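Local coordinates for protein kinase A regulatory subunit, putative (Trypanosoma cruzi, PDB 6FTF) that binds 7-cyano-7-deazainosine in its two cyclic nucleotide-binding domains and probably thereby regulates a cAMP-independent protein kinase A, at residues A[179-184]-A[255-260]; A[86-91]-A[130-135]. All blocks are in the same frame, centred on the assembly; numbering follows the deposited sequence.

Contact 1: A[179-184]-A[255-260]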
loop_
_atom_site.group_PDB
_atom_site.type_symbol
_atom_site.label_atom_id
_atom_site.label_comp_id
_atom_site.label_asym_id
_atom_site.label_seq_id
_atom_site.Cartn_x
_atom_site.Cartn_y
_atom_site.Cartn_z
ATOM N N ASP A 179 5.686 -3.730 2.087
ATOM C CA ASP A 179 4.877 -3.852 3.302
ATOM C C ASP A 179 3.447 -4.290 3.004
ATOM O O ASP A 179 2.786 -4.849 3.877
ATOM C CB ASP A 179 4.809 -2.493 4.018
ATOM C CG ASP A 179 6.067 -2.126 4.787
ATOM O OD1 ASP A 179 6.752 -3.034 5.313
ATOM O OD2 ASP A 179 6.351 -0.907 4.885
ATOM N N ALA A 180 2.939 -3.993 1.814
ATOM C CA ALA A 180 1.550 -4.240 1.437
ATOM C C ALA A 180 1.388 -5.437 0.508
ATOM O O ALA A 180 0.262 -5.718 0.081
ATOM C CB ALA A 180 0.944 -2.987 0.794
ATOM N N LEU A 181 2.457 -6.172 0.197
ATOM C CA LEU A 181 2.381 -7.269 -0.762
ATOM C C LEU A 181 2.237 -8.614 -0.072
ATOM O O LEU A 181 2.797 -8.861 0.999
ATOM C CB LEU A 181 3.627 -7.316 -1.646
ATOM C CG LEU A 181 3.828 -6.141 -2.593
ATOM C CD1 LEU A 181 5.162 -6.279 -3.300
ATOM C CD2 LEU A 181 2.715 -6.030 -3.596
ATOM N N SER A 182 1.496 -9.496 -0.732
ATOM C CA SER A 182 1.483 -10.915 -0.429
ATOM C C SER A 182 1.662 -11.660 -1.736
ATOM O O SER A 182 1.696 -11.056 -2.802
ATOM C CB SER A 182 0.194 -11.337 0.292
ATOM O OG SER A 182 -0.931 -11.154 -0.541
ATOM N N SER A 183 1.848 -12.963 -1.658
ATOM C CA SER A 183 2.111 -13.758 -2.851
ATOM C C SER A 183 0.933 -14.678 -3.154
ATOM O O SER A 183 0.258 -15.165 -2.247
ATOM C CB SER A 183 3.383 -14.587 -2.688
ATOM O OG SER A 183 4.510 -13.726 -2.563
ATOM N N GLU A 184 0.696 -14.931 -4.436
ATOM C CA GLU A 184 -0.312 -15.898 -4.841
ATOM C C GLU A 184 0.181 -16.565 -6.107
ATOM O O GLU A 184 0.694 -15.892 -7.009
ATOM C CB GLU A 184 -1.666 -15.231 -5.076
ATOM C CG GLU A 184 -2.746 -16.264 -5.340
ATOM C CD GLU A 184 -4.153 -15.705 -5.335
ATOM O OE1 GLU A 184 -5.099 -16.524 -5.404
ATOM O OE2 GLU A 184 -4.331 -14.472 -5.278
ATOM N N ILE A 255 3.566 -16.965 -10.643
ATOM C CA ILE A 255 3.710 -16.477 -9.280
ATOM C C ILE A 255 3.535 -14.971 -9.332
ATOM O O ILE A 255 4.173 -14.313 -10.158
ATOM C CB ILE A 255 5.083 -16.838 -8.689
ATOM C CG1 ILE A 255 5.291 -18.355 -8.702
ATOM C CG2 ILE A 255 5.218 -16.291 -7.269
ATOM C CD1 ILE A 255 6.659 -18.819 -8.223
ATOM N N THR A 256 2.690 -14.440 -8.465
ATOM C CA THR A 256 2.440 -13.007 -8.397
ATOM C C THR A 256 2.724 -12.469 -7.003
ATOM O O THR A 256 2.625 -13.181 -6.000
ATOM C CB THR A 256 0.975 -12.631 -8.728
ATOM O OG1 THR A 256 0.087 -13.131 -7.723
ATOM C CG2 THR A 256 0.546 -13.156 -10.083
ATOM N N ALA A 257 3.056 -11.179 -6.974
ATOM C CA ALA A 257 2.931 -10.352 -5.786
ATOM C C ALA A 257 1.654 -9.547 -5.952
ATOM O O ALA A 257 1.392 -9.020 -7.033
ATOM C CB ALA A 257 4.124 -9.411 -5.620
ATOM N N LYS A 258 0.870 -9.458 -4.891
ATOM C CA LYS A 258 -0.511 -8.993 -4.913
ATOM C C LYS A 258 -0.654 -7.799 -3.973
ATOM O O LYS A 258 -0.220 -7.864 -2.813
ATOM C CB LYS A 258 -1.349 -10.191 -4.413
ATOM C CG LYS A 258 -2.844 -10.073 -4.321
ATOM C CD LYS A 258 -3.422 -11.420 -3.909
ATOM C CE LYS A 258 -4.946 -11.396 -3.894
ATOM N NZ LYS A 258 -5.511 -12.707 -3.514
ATOM N N LEU A 259 -1.284 -6.729 -4.460
ATOM C CA LEU A 259 -1.517 -5.497 -3.722
ATOM C C LEU A 259 -3.009 -5.173 -3.708
ATOM O O LEU A 259 -3.655 -5.165 -4.760
ATOM C CB LEU A 259 -0.790 -4.380 -4.455
ATOM C CG LEU A 259 -0.952 -2.991 -3.876
ATOM C CD1 LEU A 259 -0.231 -2.848 -2.544
ATOM C CD2 LEU A 259 -0.451 -1.938 -4.850
ATOM N N ASN A 260 -3.554 -4.883 -2.538
ATOM C CA ASN A 260 -4.950 -4.478 -2.460
ATOM C C ASN A 260 -5.145 -3.016 -2.847
ATOM O O ASN A 260 -4.322 -2.153 -2.555
ATOM C CB ASN A 260 -5.497 -4.729 -1.056
ATOM C CG ASN A 260 -7.009 -4.617 -1.002
ATOM O OD1 ASN A 260 -7.567 -3.559 -0.711
ATOM N ND2 ASN A 260 -7.682 -5.690 -1.353
HETATM O O HOH W 1 -2.288 -4.841 0.065
HETATM O O HOH W 2 -1.899 -8.659 -0.613
#
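The carbonyl oxygen of Glu184 is gripped twice by Thr256: the amide N reaches Glu184 O at 2.9 Å, and the hydroxyl OG1 donates to that same Glu184 O from the opposite face of the carbonyl plane. Thr256 can do both because its OG1 sits between its own backbone N and carbonyl carbon (chi1 67°). Glu184 N returns a bond to Thr256 O, and a second reciprocal backbone pair joins Ser182 and Lys258, with Lys258 N at 2.8 Å from Ser182 O. On the Ser182 and Glu184 face, the fully extended chains of Glu184 and Lys258 cross obliquely and, in the modelled conformer of Lys258, one of two, close a salt bridge; Lys258 NZ approaches Glu184 OE2 at 2.8 Å from above the carboxylate plane, 38° out of it. A water links Ser182 OG to Lys258 O. The face of Leu181 and Ala257 is largely apolar: Leu181 CD1 lies 4.0 Å from Ala257 CB, and helix 149-160 covers both through Tyr156, whose OH bonds to Ser183 OG. With segment axes at 140°, this is an antiparallel edge pairing, strand 181-186 on 254-260, in the cupin-like beta-sandwich of the second cyclic nucleotide-binding domain.

Contact 2: A[86-91]-A[130-135]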
loop_
_atom_site.group_PDB
_atom_site.type_symbol
_atom_site.label_atom_id
_atom_site.label_comp_id
_atom_site.label_asym_id
_atom_site.label_seq_id
_atom_site.Cartn_x
_atom_site.Cartn_y
_atom_site.Cartn_z
ATOM N N ILE A 86 -0.659 10.341 10.440
ATOM C CA ILE A 86 -1.129 11.702 10.203
ATOM C C ILE A 86 -2.590 11.692 9.773
ATOM O O ILE A 86 -2.954 11.089 8.757
ATOM C CB ILE A 86 -0.251 12.381 9.147
ATOM C CG1 ILE A 86 1.193 12.480 9.634
ATOM C CG2 ILE A 86 -0.808 13.748 8.808
ATOM C CD1 ILE A 86 2.170 12.881 8.555
ATOM N N GLN A 87 -3.436 12.393 10.532
ATOM C CA GLN A 87 -4.811 12.646 10.122
ATOM C C GLN A 87 -4.879 13.759 9.085
ATOM O O GLN A 87 -5.532 13.613 8.040
ATOM C CB GLN A 87 -5.655 13.011 11.341
ATOM C CG GLN A 87 -7.072 13.447 10.998
ATOM C CD GLN A 87 -7.863 13.810 12.233
ATOM O OE1 GLN A 87 -7.904 13.060 13.221
ATOM N NE2 GLN A 87 -8.489 14.981 12.208
ATOM N N SER A 88 -4.192 14.865 9.341
ATOM C CA SER A 88 -4.157 15.969 8.398
ATOM C C SER A 88 -2.903 16.774 8.662
ATOM O O SER A 88 -2.367 16.780 9.775
ATOM C CB SER A 88 -5.413 16.831 8.490
ATOM O OG SER A 88 -5.615 17.319 9.801
ATOM N N GLY A 89 -2.438 17.454 7.625
ATOM C CA GLY A 89 -1.202 18.202 7.686
ATOM C C GLY A 89 -0.074 17.463 6.992
ATOM O O GLY A 89 -0.177 16.283 6.642
ATOM N N HIS A 90 1.020 18.184 6.782
ATOM C CA HIS A 90 2.192 17.647 6.102
ATOM C C HIS A 90 3.436 17.927 6.927
ATOM O O HIS A 90 3.504 18.903 7.685
ATOM C CB HIS A 90 2.431 18.287 4.727
ATOM C CG HIS A 90 1.317 18.109 3.753
ATOM N ND1 HIS A 90 1.294 18.775 2.547
ATOM C CD2 HIS A 90 0.220 17.321 3.771
ATOM C CE1 HIS A 90 0.216 18.416 1.873
ATOM N NE2 HIS A 90 -0.454 17.536 2.593
ATOM N N ALA A 91 4.457 17.092 6.730
ATOM C CA ALA A 91 5.730 17.301 7.392
ATOM C C ALA A 91 6.876 16.950 6.458
ATOM O O ALA A 91 6.805 15.987 5.681
ATOM C CB ALA A 91 5.855 16.462 8.660
ATOM N N GLU A 130 -1.055 23.513 10.676
ATOM C CA GLU A 130 -1.252 22.564 11.764
ATOM C C GLU A 130 -1.059 21.154 11.228
ATOM O O GLU A 130 -1.129 20.912 10.026
ATOM C CB GLU A 130 -2.660 22.658 12.386
ATOM C CG GLU A 130 -3.064 24.033 12.858
ATOM C CD GLU A 130 -3.748 24.862 11.786
ATOM O OE1 GLU A 130 -4.218 24.302 10.769
ATOM O OE2 GLU A 130 -3.825 26.094 11.978
ATOM N N LEU A 131 -0.851 20.221 12.149
ATOM C CA LEU A 131 -0.847 18.803 11.839
ATOM C C LEU A 131 -1.494 18.075 13.004
ATOM O O LEU A 131 -1.218 18.373 14.175
ATOM C CB LEU A 131 0.574 18.311 11.561
ATOM C CG LEU A 131 0.727 16.847 11.176
ATOM C CD1 LEU A 131 1.951 16.663 10.261
ATOM C CD2 LEU A 131 0.865 15.941 12.403
ATOM N N ILE A 132 -2.393 17.151 12.685
ATOM C CA ILE A 132 -3.075 16.322 13.667
ATOM C C ILE A 132 -2.658 14.888 13.410
ATOM O O ILE A 132 -2.725 14.420 12.268
ATOM C CB ILE A 132 -4.605 16.449 13.544
ATOM C CG1 ILE A 132 -5.055 17.890 13.755
ATOM C CG2 ILE A 132 -5.315 15.513 14.520
ATOM C CD1 ILE A 132 -6.429 18.198 13.214
ATOM N N ALA A 133 -2.258 14.182 14.461
ATOM C CA ALA A 133 -1.814 12.804 14.335
ATOM C C ALA A 133 -2.427 11.939 15.424
ATOM O O ALA A 133 -2.811 12.415 16.494
ATOM C CB ALA A 133 -0.298 12.708 14.437
ATOM N N TRP A 134 -2.467 10.637 15.142
ATOM C CA TRP A 134 -2.808 9.614 16.119
ATOM C C TRP A 134 -1.539 8.827 16.432
ATOM O O TRP A 134 -0.790 8.451 15.521
ATOM C CB TRP A 134 -3.933 8.717 15.596
ATOM C CG TRP A 134 -5.215 9.476 15.493
ATOM C CD1 TRP A 134 -5.689 10.152 14.389
ATOM C CD2 TRP A 134 -6.162 9.721 16.541
ATOM N NE1 TRP A 134 -6.877 10.768 14.693
ATOM C CE2 TRP A 134 -7.188 10.518 16.002
ATOM C CE3 TRP A 134 -6.257 9.323 17.873
ATOM C CZ2 TRP A 134 -8.288 10.922 16.752
ATOM C CZ3 TRP A 134 -7.347 9.725 18.613
ATOM C CH2 TRP A 134 -8.346 10.523 18.054
ATOM N N VAL A 135 -1.293 8.595 17.712
ATOM C CA VAL A 135 0.012 8.156 18.196
ATOM C C VAL A 135 -0.106 6.814 18.895
ATOM O O VAL A 135 -0.948 6.633 19.780
ATOM C CB VAL A 135 0.627 9.202 19.136
ATOM C CG1 VAL A 135 2.095 8.857 19.447
ATOM C CG2 VAL A 135 0.479 10.599 18.545
#
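Gln87 meets segment 130-135 with its CB and its terminal amide. Its CB lies 3.4 Å from Ile132 O; CG stands anti to the backbone N (chi1 173°), and the chain runs on extended beside Ile132, pointing the same way. At the amide, CD is 3.8 Å from Ile132 CG2, while NE2 packs against both CG2 and CD1 of Ile132. The other amide branch ends in a polar bond: Trp134 NE1 donates to Gln87 OE1 at 2.9 Å, with the donor in the carbonyl plane and an N-H...O angle of 151°. OE1 lies at the edge of the indole, near its plane, the amide and ring planes 29° apart. Leu35 of helix 30-42 touches both Gln87 and Trp134. In the backbone, Ile132 O accepts from Gln87 N at 2.8 Å and weakly from Ser88 N, whereas Ile132 N bonds to Ser88 O. Beyond Ser88, the positive phi of Gly89 and its closeness to the facing strand suit a residue without CB. On the buried side Leu131 CD1 touches Ile86 CD1 and Ala91 CB, both at 4.2 Å. Gln87 and Ser88 together facing Ile132 define a classic beta bulge, here at the corner where the chain passes from strand 82-86 toward strand 91-95, between the two sheets of the first cyclic nucleotide-binding domain.

How the contacts relate
Contacts 1 and 2 lie in series along the chain, in different cyclic nucleotide-binding domains, with centres about 29 Å apart and nearest atoms about 14 Å apart. Both are antiparallel pairings and both are partly buried, contact 1 nearer the chain centre (about 10 Å against 19 Å). They use corresponding last strands, 254-260 and 130-137, but on different flanks: contact 1 adds the outermost strand 181-186, contact 2 the inner strand 82-86 and the corner after it. Regular register with a charged pair marks the first, a bulge with a neutral amide-indole bond the second. Contact 2 comes closer to a bound nucleoside: the side chain of Ile86 lies about 8 Å from one, that of Thr256 about 11 Å from the other.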